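PDB 3BJN: transcriptional regulator, putative from Vibrio cholerae O1 biovar eltor str. N16961, which probably acts as an IclR-family, DNA-binding repressor of allantoin and glyoxylate utilization operons, seen here as its C-terminal domain alone. Local coordinates for residues Ala68-Met77 with Gly123-Leu134; Tyr5-Val15 with Tyr32-Val43. All coordinates share one frame; numbering follows the deposited sequence. Where two conformers were deposited one is given.

Contact 1: residues Ala68-Met77 with Gly123-Leu134; sequences ASSKVMLAYM and GISAPVMKGSKL
Tyr76, on the last turn of helix 68-76, sets its ring against Pro127 of strand 123-130. Tyr76 CB rests on Leu134 CD1 at 3.9 Å. With CG turned anti to the carbonyl carbon (chi1 -80°) the ring runs over the proline, and Pro127 CG stands 3.7 Å from the Tyr76 ring centroid, 11° off the normal, a CH-pi contact over the face. Most of the ring carbons meet this proline: CD1, CE1 and, at the far end, CZ all touch Pro127 CG, CE1 being the nearest. Off the CD2 corner, on the same side of the ring plane as the proline, Met129 SE comes within 4.0 Å of Tyr76 CD2, obliquely, a Met-aromatic contact made by a side chain bent at chi2 and chi3. Proline suits its place because its compact, rigid ring presents CH groups to the aromatic face.

One turn earlier, Val72 lays its two methyls along the strand backbone: CG1 packs 3.6 Å from Pro127 CB, while CG2 lies against Ser125 O. The helix runs along the strand at 25° with the axes 7.1 Å apart, and at the Ala68-Gly123 end, where the CA atoms come within 5.3 Å, the residues are small. This is a helix lying on one face of the antiparallel sheet of the GAF-like IclR C-terminal domain; helix 144-163 covers the other, touching Ile124 and Ala126. Ala68 CB fits 3.4 Å from Gly123 O, and the buried hydroxyls of Ser69 and Ser125 are each hydrogen-bonded to Ser139 on the adjoining strand.

At the far end Leu134, just past the type II' turn of Lys130 to Lys133, sends its branched tip beneath the helix terminus, where CD2 reaches Met73 CB at 3.8 Å. A water donates to both Tyr76 O and Ser132 O, tying the helix end to the hairpin turn.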
loop_
_atom_site.group_PDB
_atom_site.type_symbol
_atom_site.label_atom_id
_atom_site.label_comp_id
_atom_site.label_asym_id
_atom_site.label_seq_id
_atom_site.Cartn_x
_atom_site.Cartn_y
_atom_site.Cartn_z
ATOM N N ALA A 68 5.639 1.192 1.851
ATOM C CA ALA A 68 4.644 2.240 1.588
ATOM C C ALA A 68 3.218 1.847 1.966
ATOM O O ALA A 68 2.511 2.665 2.514
ATOM C CB ALA A 68 4.709 2.658 0.124
ATOM N N SER A 69 2.809 0.606 1.687
ATOM C CA SER A 69 1.431 0.179 1.955
ATOM C C SER A 69 1.158 0.207 3.462
ATOM O O SER A 69 0.128 0.733 3.907
ATOM C CB SER A 69 1.213 -1.265 1.472
ATOM O OG SER A 69 1.433 -1.394 0.087
ATOM N N SER A 70 2.083 -0.368 4.233
ATOM C CA SER A 70 1.960 -0.372 5.709
ATOM C C SER A 70 1.921 1.058 6.240
ATOM O O SER A 70 1.080 1.384 7.088
ATOM C CB SER A 70 3.129 -1.102 6.384
ATOM O OG SER A 70 3.087 -2.471 6.061
ATOM N N LYS A 71 2.792 1.918 5.724
ATOM C CA LYS A 71 2.899 3.282 6.253
ATOM C C LYS A 71 1.680 4.158 5.918
ATOM O O LYS A 71 1.300 5.013 6.709
ATOM C CB LYS A 71 4.190 3.944 5.783
ATOM C CG LYS A 71 5.445 3.361 6.398
ATOM C CD LYS A 71 6.619 4.176 5.902
ATOM C CE LYS A 71 7.913 3.428 5.975
ATOM N NZ LYS A 71 8.921 4.159 5.154
ATOM N N VAL A 72 1.079 3.953 4.742
ATOM C CA VAL A 72 -0.182 4.625 4.392
ATOM C C VAL A 72 -1.318 4.200 5.325
ATOM O O VAL A 72 -2.075 5.046 5.836
ATOM C CB VAL A 72 -0.572 4.299 2.939
ATOM C CG1 VAL A 72 -2.064 4.541 2.710
ATOM C CG2 VAL A 72 0.264 5.133 2.052
HETATM N N MSE A 73 -1.407 2.902 5.593
HETATM C CA MSE A 73 -2.489 2.393 6.418
HETATM C C MSE A 73 -2.306 2.858 7.856
HETATM O O MSE A 73 -3.265 3.325 8.489
HETATM C CB MSE A 73 -2.609 0.875 6.281
HETATM C CG MSE A 73 -3.099 0.530 4.863
HETATM SE SE MSE A 73 -3.465 -1.353 4.591
HETATM C CE MSE A 73 -1.895 -2.064 5.202
ATOM N N LEU A 74 -1.069 2.784 8.352
ATOM C CA LEU A 74 -0.761 3.292 9.712
ATOM C C LEU A 74 -1.064 4.796 9.842
ATOM O O LEU A 74 -1.588 5.243 10.878
ATOM C CB LEU A 74 0.687 3.012 10.093
ATOM C CG LEU A 74 0.991 1.529 10.334
ATOM C CD1 LEU A 74 2.541 1.337 10.313
ATOM C CD2 LEU A 74 0.370 1.057 11.670
ATOM N N ALA A 75 -0.746 5.570 8.807
ATOM C CA ALA A 75 -0.982 7.030 8.851
ATOM C C ALA A 75 -2.471 7.396 8.880
ATOM O O ALA A 75 -2.858 8.414 9.481
ATOM C CB ALA A 75 -0.308 7.736 7.684
ATOM N N TYR A 76 -3.295 6.586 8.220
ATOM C CA TYR A 76 -4.713 6.935 8.016
ATOM C C TYR A 76 -5.716 6.243 8.931
ATOM O O TYR A 76 -6.866 6.700 9.037
ATOM C CB TYR A 76 -5.128 6.743 6.548
ATOM C CG TYR A 76 -4.709 7.880 5.654
ATOM C CD1 TYR A 76 -3.460 7.898 5.049
ATOM C CD2 TYR A 76 -5.569 8.961 5.428
ATOM C CE1 TYR A 76 -3.070 8.971 4.211
ATOM C CE2 TYR A 76 -5.198 10.018 4.606
ATOM C CZ TYR A 76 -3.958 10.016 3.996
ATOM O OH TYR A 76 -3.639 11.092 3.183
HETATM N N MSE A 77 -5.310 5.141 9.563
HETATM C CA MSE A 77 -6.148 4.511 10.591
HETATM C C MSE A 77 -6.192 5.382 11.869
HETATM O O MSE A 77 -5.410 6.321 12.013
HETATM C CB MSE A 77 -5.632 3.103 10.917
HETATM C CG MSE A 77 -4.304 3.107 11.602
HETATM SE SE MSE A 77 -3.783 1.272 12.084
HETATM C CE MSE A 77 -3.893 0.440 10.311
ATOM N N GLY A 123 7.957 0.737 -3.258
ATOM C CA GLY A 123 6.505 0.767 -3.161
ATOM C C GLY A 123 5.964 2.178 -3.231
ATOM O O GLY A 123 6.577 3.110 -2.701
ATOM N N ILE A 124 4.812 2.332 -3.888
ATOM C CA ILE A 124 4.089 3.621 -3.905
ATOM C C ILE A 124 2.632 3.300 -3.601
ATOM O O ILE A 124 2.042 2.436 -4.253
ATOM C CB ILE A 124 4.237 4.375 -5.268
ATOM C CG1 ILE A 124 5.702 4.800 -5.431
ATOM C CG2 ILE A 124 3.317 5.599 -5.277
ATOM C CD1 ILE A 124 6.132 5.336 -6.832
ATOM N N SER A 125 2.053 3.939 -2.585
ATOM C CA SER A 125 0.733 3.510 -2.115
ATOM C C SER A 125 -0.134 4.675 -1.687
ATOM O O SER A 125 0.371 5.702 -1.220
ATOM C CB SER A 125 0.855 2.511 -0.959
ATOM O OG SER A 125 1.815 1.515 -1.246
ATOM N N ALA A 126 -1.443 4.508 -1.874
ATOM C CA ALA A 126 -2.406 5.526 -1.453
ATOM C C ALA A 126 -3.581 4.863 -0.738
ATOM O O ALA A 126 -3.908 3.732 -1.051
ATOM C CB ALA A 126 -2.879 6.350 -2.662
ATOM N N PRO A 127 -4.202 5.565 0.220
ATOM C CA PRO A 127 -5.252 4.934 1.035
ATOM C C PRO A 127 -6.579 4.856 0.286
ATOM O O PRO A 127 -6.899 5.741 -0.526
ATOM C CB PRO A 127 -5.411 5.903 2.212
ATOM C CG PRO A 127 -5.070 7.273 1.608
ATOM C CD PRO A 127 -3.990 6.992 0.604
ATOM N N VAL A 128 -7.338 3.806 0.583
ATOM C CA VAL A 128 -8.719 3.700 0.104
ATOM C C VAL A 128 -9.573 3.944 1.324
ATOM O O VAL A 128 -9.445 3.246 2.328
ATOM C CB VAL A 128 -9.002 2.319 -0.497
ATOM C CG1 VAL A 128 -10.469 2.156 -0.835
ATOM C CG2 VAL A 128 -8.142 2.100 -1.746
HETATM N N MSE A 129 -10.417 4.966 1.217
HETATM C CA MSE A 129 -11.223 5.467 2.312
HETATM C C MSE A 129 -12.697 5.281 1.999
HETATM O O MSE A 129 -13.113 5.473 0.852
HETATM C CB MSE A 129 -10.975 6.979 2.515
HETATM C CG MSE A 129 -9.522 7.420 2.605
HETATM SE SE MSE A 129 -8.784 6.845 4.315
HETATM C CE MSE A 129 -9.872 7.880 5.590
ATOM N N LYS A 130 -13.476 4.933 3.022
ATOM C CA LYS A 130 -14.937 5.009 2.952
ATOM C C LYS A 130 -15.309 6.015 4.014
ATOM O O LYS A 130 -15.268 5.713 5.209
ATOM C CB LYS A 130 -15.598 3.652 3.208
ATOM C CG LYS A 130 -17.145 3.677 3.095
ATOM C CD LYS A 130 -17.724 2.322 3.467
ATOM C CE LYS A 130 -19.208 2.394 3.820
ATOM N NZ LYS A 130 -19.597 1.195 4.631
ATOM N N GLY A 131 -15.613 7.227 3.561
ATOM C CA GLY A 131 -15.781 8.365 4.447
ATOM C C GLY A 131 -14.478 8.646 5.172
ATOM O O GLY A 131 -13.426 8.772 4.545
ATOM N N SER A 132 -14.557 8.734 6.498
ATOM C CA SER A 132 -13.362 8.949 7.313
ATOM C C SER A 132 -12.673 7.641 7.739
ATOM O O SER A 132 -11.679 7.673 8.475
ATOM C CB SER A 132 -13.687 9.816 8.538
ATOM O OG SER A 132 -14.567 9.138 9.416
ATOM N N LYS A 133 -13.188 6.497 7.280
ATOM C CA LYS A 133 -12.610 5.208 7.668
ATOM C C LYS A 133 -11.653 4.674 6.628
ATOM O O LYS A 133 -11.989 4.570 5.447
ATOM C CB LYS A 133 -13.685 4.156 7.919
ATOM C CG LYS A 133 -13.119 2.798 8.264
ATOM C CD LYS A 133 -14.194 1.794 8.670
ATOM C CE LYS A 133 -13.671 0.368 8.471
ATOM N NZ LYS A 133 -14.669 -0.650 8.892
ATOM N N LEU A 134 -10.462 4.307 7.084
ATOM C CA LEU A 134 -9.509 3.636 6.220
ATOM C C LEU A 134 -9.954 2.195 6.020
ATOM O O LEU A 134 -10.137 1.442 6.998
ATOM C CB LEU A 134 -8.114 3.631 6.857
ATOM C CG LEU A 134 -7.182 2.744 6.007
ATOM C CD1 LEU A 134 -6.556 3.530 4.851
ATOM C CD2 LEU A 134 -6.169 2.032 6.852
HETATM O O HOH W 1 -9.387 6.053 9.990
#

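Contact 2: residues Tyr5-Val15 with Tyr32-Val43; sequences YETSQHNLDAV and YMVPVGYRALCV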
loop_
_atom_site.group_PDB
_atom_site.type_symbol
_atom_site.label_atom_id
_atom_site.label_comp_id
_atom_site.label_asym_id
_atom_site.label_seq_id
_atom_site.Cartn_x
_atom_site.Cartn_y
_atom_site.Cartn_z
ATOM N N TYR A 5 -12.095 -14.102 -1.596
ATOM C CA TYR A 5 -12.550 -12.869 -0.977
ATOM C C TYR A 5 -13.801 -12.371 -1.687
ATOM O O TYR A 5 -14.179 -11.205 -1.553
ATOM C CB TYR A 5 -11.431 -11.817 -0.965
ATOM C CG TYR A 5 -10.177 -12.316 -0.287
ATOM C CD1 TYR A 5 -10.216 -12.791 1.025
ATOM C CD2 TYR A 5 -8.946 -12.320 -0.964
ATOM C CE1 TYR A 5 -9.068 -13.261 1.642
ATOM C CE2 TYR A 5 -7.786 -12.781 -0.348
ATOM C CZ TYR A 5 -7.857 -13.247 0.956
ATOM O OH TYR A 5 -6.738 -13.727 1.592
ATOM N N GLU A 6 -14.441 -13.273 -2.438
ATOM C CA GLU A 6 -15.703 -12.977 -3.122
ATOM C C GLU A 6 -16.816 -12.500 -2.165
ATOM O O GLU A 6 -17.508 -11.521 -2.462
ATOM C CB GLU A 6 -16.167 -14.194 -3.941
ATOM N N THR A 7 -16.981 -13.174 -1.027
ATOM C CA THR A 7 -18.073 -12.843 -0.093
ATOM C C THR A 7 -17.659 -11.929 1.072
ATOM O O THR A 7 -18.506 -11.516 1.880
ATOM C CB THR A 7 -18.789 -14.121 0.478
ATOM O OG1 THR A 7 -17.928 -14.817 1.398
ATOM C CG2 THR A 7 -19.229 -15.059 -0.649
ATOM N N SER A 8 -16.363 -11.621 1.168
ATOM C CA SER A 8 -15.845 -10.839 2.295
ATOM C C SER A 8 -15.315 -9.468 1.886
ATOM O O SER A 8 -15.259 -8.534 2.708
ATOM C CB SER A 8 -14.739 -11.609 3.007
ATOM O OG SER A 8 -13.718 -11.985 2.109
ATOM N N GLN A 9 -14.888 -9.381 0.629
ATOM C CA GLN A 9 -14.515 -8.113 0.011
ATOM C C GLN A 9 -15.666 -7.618 -0.856
ATOM O O GLN A 9 -15.825 -8.046 -2.018
ATOM C CB GLN A 9 -13.239 -8.260 -0.816
ATOM C CG GLN A 9 -12.633 -6.905 -1.209
ATOM C CD GLN A 9 -12.192 -6.110 0.012
ATOM O OE1 GLN A 9 -11.494 -6.638 0.873
ATOM N NE2 GLN A 9 -12.610 -4.848 0.099
ATOM N N HIS A 10 -16.466 -6.712 -0.287
ATOM C CA HIS A 10 -17.701 -6.232 -0.930
ATOM C C HIS A 10 -17.503 -5.738 -2.358
ATOM O O HIS A 10 -18.329 -6.018 -3.233
ATOM C CB HIS A 10 -18.397 -5.150 -0.067
ATOM N N ASN A 11 -16.392 -5.038 -2.605
ATOM C CA ASN A 11 -16.215 -4.377 -3.884
ATOM C C ASN A 11 -15.066 -4.932 -4.721
ATOM O O ASN A 11 -14.421 -4.175 -5.453
ATOM C CB ASN A 11 -15.999 -2.879 -3.665
ATOM C CG ASN A 11 -14.678 -2.576 -2.967
ATOM O OD1 ASN A 11 -14.080 -3.434 -2.273
ATOM N ND2 ASN A 11 -14.198 -1.357 -3.159
ATOM N N LEU A 12 -14.825 -6.237 -4.625
ATOM C CA LEU A 12 -13.745 -6.873 -5.397
ATOM C C LEU A 12 -13.843 -6.655 -6.912
ATOM O O LEU A 12 -12.817 -6.446 -7.567
ATOM C CB LEU A 12 -13.667 -8.368 -5.084
ATOM C CG LEU A 12 -12.448 -9.169 -5.531
ATOM C CD1 LEU A 12 -11.128 -8.632 -4.925
ATOM C CD2 LEU A 12 -12.673 -10.629 -5.140
ATOM N N ASP A 13 -15.041 -6.686 -7.490
ATOM C CA ASP A 13 -15.143 -6.404 -8.935
ATOM C C ASP A 13 -14.569 -5.024 -9.275
ATOM O O ASP A 13 -13.810 -4.869 -10.248
ATOM C CB ASP A 13 -16.593 -6.476 -9.433
ATOM C CG ASP A 13 -17.173 -7.892 -9.388
ATOM O OD1 ASP A 13 -16.429 -8.861 -9.128
ATOM O OD2 ASP A 13 -18.398 -8.033 -9.606
ATOM N N ALA A 14 -14.913 -4.037 -8.446
ATOM C CA ALA A 14 -14.468 -2.657 -8.672
ATOM C C ALA A 14 -12.945 -2.570 -8.468
ATOM O O ALA A 14 -12.216 -1.918 -9.252
ATOM C CB ALA A 14 -15.196 -1.701 -7.724
ATOM N N VAL A 15 -12.482 -3.228 -7.415
ATOM C CA VAL A 15 -11.030 -3.296 -7.149
ATOM C C VAL A 15 -10.271 -3.922 -8.328
ATOM O O VAL A 15 -9.245 -3.393 -8.772
ATOM C CB VAL A 15 -10.737 -4.097 -5.843
ATOM C CG1 VAL A 15 -9.244 -4.382 -5.709
ATOM C CG2 VAL A 15 -11.264 -3.357 -4.622
ATOM N N TYR A 32 -4.170 -4.491 -4.106
ATOM C CA TYR A 32 -5.060 -3.922 -3.102
ATOM C C TYR A 32 -4.817 -4.668 -1.812
ATOM O O TYR A 32 -4.935 -5.904 -1.759
ATOM C CB TYR A 32 -6.499 -4.136 -3.536
ATOM C CG TYR A 32 -7.524 -3.620 -2.573
ATOM C CD1 TYR A 32 -7.588 -2.271 -2.263
ATOM C CD2 TYR A 32 -8.426 -4.491 -1.979
ATOM C CE1 TYR A 32 -8.577 -1.793 -1.371
ATOM C CE2 TYR A 32 -9.402 -4.033 -1.099
ATOM C CZ TYR A 32 -9.449 -2.695 -0.791
ATOM O OH TYR A 32 -10.436 -2.250 0.067
HETATM N N MSE A 33 -4.458 -3.886 -0.817
HETATM C CA MSE A 33 -4.085 -4.382 0.514
HETATM C C MSE A 33 -5.114 -3.950 1.537
HETATM O O MSE A 33 -5.682 -2.859 1.423
HETATM C CB MSE A 33 -2.739 -3.769 0.913
HETATM C CG MSE A 33 -1.733 -3.626 -0.244
HETATM SE SE MSE A 33 -1.001 -5.432 -0.502
HETATM C CE MSE A 33 0.016 -5.271 1.069
ATOM N N VAL A 34 -5.340 -4.773 2.560
ATOM C CA VAL A 34 -6.215 -4.339 3.654
ATOM C C VAL A 34 -5.559 -4.661 4.974
ATOM O O VAL A 34 -4.786 -5.625 5.087
ATOM C CB VAL A 34 -7.650 -4.917 3.624
ATOM C CG1 VAL A 34 -8.382 -4.486 2.352
ATOM C CG2 VAL A 34 -7.640 -6.426 3.823
ATOM N N PRO A 35 -5.818 -3.813 5.982
ATOM C CA PRO A 35 -5.214 -4.077 7.290
ATOM C C PRO A 35 -6.000 -5.140 8.044
ATOM O O PRO A 35 -7.238 -5.083 8.064
ATOM C CB PRO A 35 -5.281 -2.712 7.978
ATOM C CG PRO A 35 -6.444 -1.987 7.348
ATOM C CD PRO A 35 -6.631 -2.565 5.960
ATOM N N VAL A 36 -5.299 -6.114 8.623
ATOM C CA VAL A 36 -5.960 -7.165 9.398
ATOM C C VAL A 36 -5.084 -7.376 10.619
ATOM O O VAL A 36 -4.013 -7.999 10.544
ATOM C CB VAL A 36 -6.077 -8.493 8.599
ATOM C CG1 VAL A 36 -6.822 -9.549 9.418
ATOM C CG2 VAL A 36 -6.796 -8.238 7.245
ATOM N N GLY A 37 -5.536 -6.818 11.730
ATOM C CA GLY A 37 -4.792 -6.960 12.980
ATOM C C GLY A 37 -3.425 -6.324 12.855
ATOM O O GLY A 37 -3.301 -5.094 12.600
ATOM N N TYR A 38 -2.390 -7.151 13.038
ATOM C CA TYR A 38 -1.023 -6.655 12.983
ATOM C C TYR A 38 -0.427 -6.706 11.569
ATOM O O TYR A 38 0.783 -6.439 11.406
ATOM C CB TYR A 38 -0.141 -7.492 13.908
ATOM C CG TYR A 38 -0.414 -7.339 15.371
ATOM C CD1 TYR A 38 -0.630 -6.082 15.953
ATOM C CD2 TYR A 38 -0.396 -8.452 16.220
ATOM C CE1 TYR A 38 -0.832 -5.943 17.325
ATOM C CE2 TYR A 38 -0.594 -8.335 17.570
ATOM C CZ TYR A 38 -0.805 -7.080 18.148
ATOM O OH TYR A 38 -0.980 -7.026 19.512
ATOM N N ARG A 39 -1.234 -7.109 10.570
ATOM C CA ARG A 39 -0.675 -7.452 9.235
ATOM C C ARG A 39 -1.421 -6.792 8.099
ATOM O O ARG A 39 -2.537 -6.326 8.277
ATOM C CB ARG A 39 -0.623 -8.981 9.017
ATOM C CG ARG A 39 0.048 -9.701 10.203
ATOM C CD ARG A 39 0.118 -11.184 9.987
ATOM N NE ARG A 39 1.049 -11.560 8.935
ATOM C CZ ARG A 39 2.361 -11.750 9.100
ATOM N NH1 ARG A 39 2.948 -11.560 10.291
ATOM N NH2 ARG A 39 3.107 -12.103 8.040
ATOM N N ALA A 40 -0.739 -6.708 6.959
ATOM C CA ALA A 40 -1.291 -6.143 5.720
ATOM C C ALA A 40 -1.565 -7.342 4.822
ATOM O O ALA A 40 -0.644 -8.063 4.441
ATOM C CB ALA A 40 -0.281 -5.206 5.079
ATOM N N LEU A 41 -2.834 -7.564 4.508
ATOM C CA LEU A 41 -3.212 -8.686 3.662
ATOM C C LEU A 41 -3.304 -8.251 2.188
ATOM O O LEU A 41 -3.954 -7.261 1.873
ATOM C CB LEU A 41 -4.562 -9.246 4.121
ATOM C CG LEU A 41 -5.153 -10.319 3.216
ATOM C CD1 LEU A 41 -4.343 -11.620 3.293
ATOM C CD2 LEU A 41 -6.603 -10.586 3.591
ATOM N N CYS A 42 -2.678 -9.005 1.298
ATOM C CA CYS A 42 -2.833 -8.715 -0.123
ATOM C C CYS A 42 -4.110 -9.392 -0.634
ATOM O O CYS A 42 -4.157 -10.618 -0.773
ATOM C CB CYS A 42 -1.611 -9.184 -0.878
ATOM S SG CYS A 42 -1.750 -8.806 -2.635
ATOM N N VAL A 43 -5.150 -8.604 -0.875
ATOM C CA VAL A 43 -6.452 -9.160 -1.235
ATOM C C VAL A 43 -6.586 -9.422 -2.738
ATOM O O VAL A 43 -7.209 -10.411 -3.173
ATOM C CB VAL A 43 -7.589 -8.236 -0.749
ATOM C CG1 VAL A 43 -8.944 -8.659 -1.301
ATOM C CG2 VAL A 43 -7.633 -8.247 0.789
HETATM O O HOH W 2 -12.551 -1.110 -1.413
#
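Val15 CG2 sits over the centre of the Tyr32 ring, 4.0 Å from its centroid and 12° off the normal, a CH-pi contact on one face. Val15 CG1, anti to the backbone N (chi1 170°), reaches back along the same residue to Tyr32 CB at 3.5 Å, so the two branches of the valine span the tyrosine from its root to its ring. At the ring edge lies the amide of Gln9, in plane at CD, with amide and ring planes 84° apart. The Gln9 chain bends at chi2, and NE2 donates to Asn11 OD1 at 3.1 Å in a nearly straight bond that fixes the rotation of the amide. A water is hydrogen-bonded to Tyr32 OH.

Farther along, the Tyr5 ring has Val43 O at its edge, 3.4 Å from CD2, while Val43 CG1 packs 3.7 Å from the same Tyr5 CD2. The side chains of Leu41 and Tyr5 approach each other from opposite directions, Leu41 CD1 lying 3.6 Å from Tyr5 OH. Beta-branched Val43 and Val34 suit strands; Leu41 adds a longer branched tip that reaches the tyrosine.

Strands 32-36 and 39-43 form a beta hairpin closed by a type II' turn from Val36 to Arg39. The N-terminal segment packs at its open end, on the face away from helix 67-76; the hairpin is part of the antiparallel sheet, consistent with the GAF-like fold of IclR C-terminal domains.

In the fold
Contact 1 lies near the centre of the chain and is mostly buried, whereas contact 2, farther out at the N-terminal segment, is partly exposed. Both reach one antiparallel sheet, in which strands 29-36 and 133-143 are neighbours, and they meet where the selenomethionine Met73 packs on Pro35 and Ala40. Chemistry follows position: contact 1 is chiefly apolar, with its two buried serine hydroxyls satisfied from within the sheet; each contact has a water at its edge, and contact 2 adds an amide, held by a bond within its own segment, at a tyrosine edge. In each, an aliphatic CH group lies over a tyrosine face, but the tyrosine belongs to the helix in contact 1 and to the sheet in contact 2.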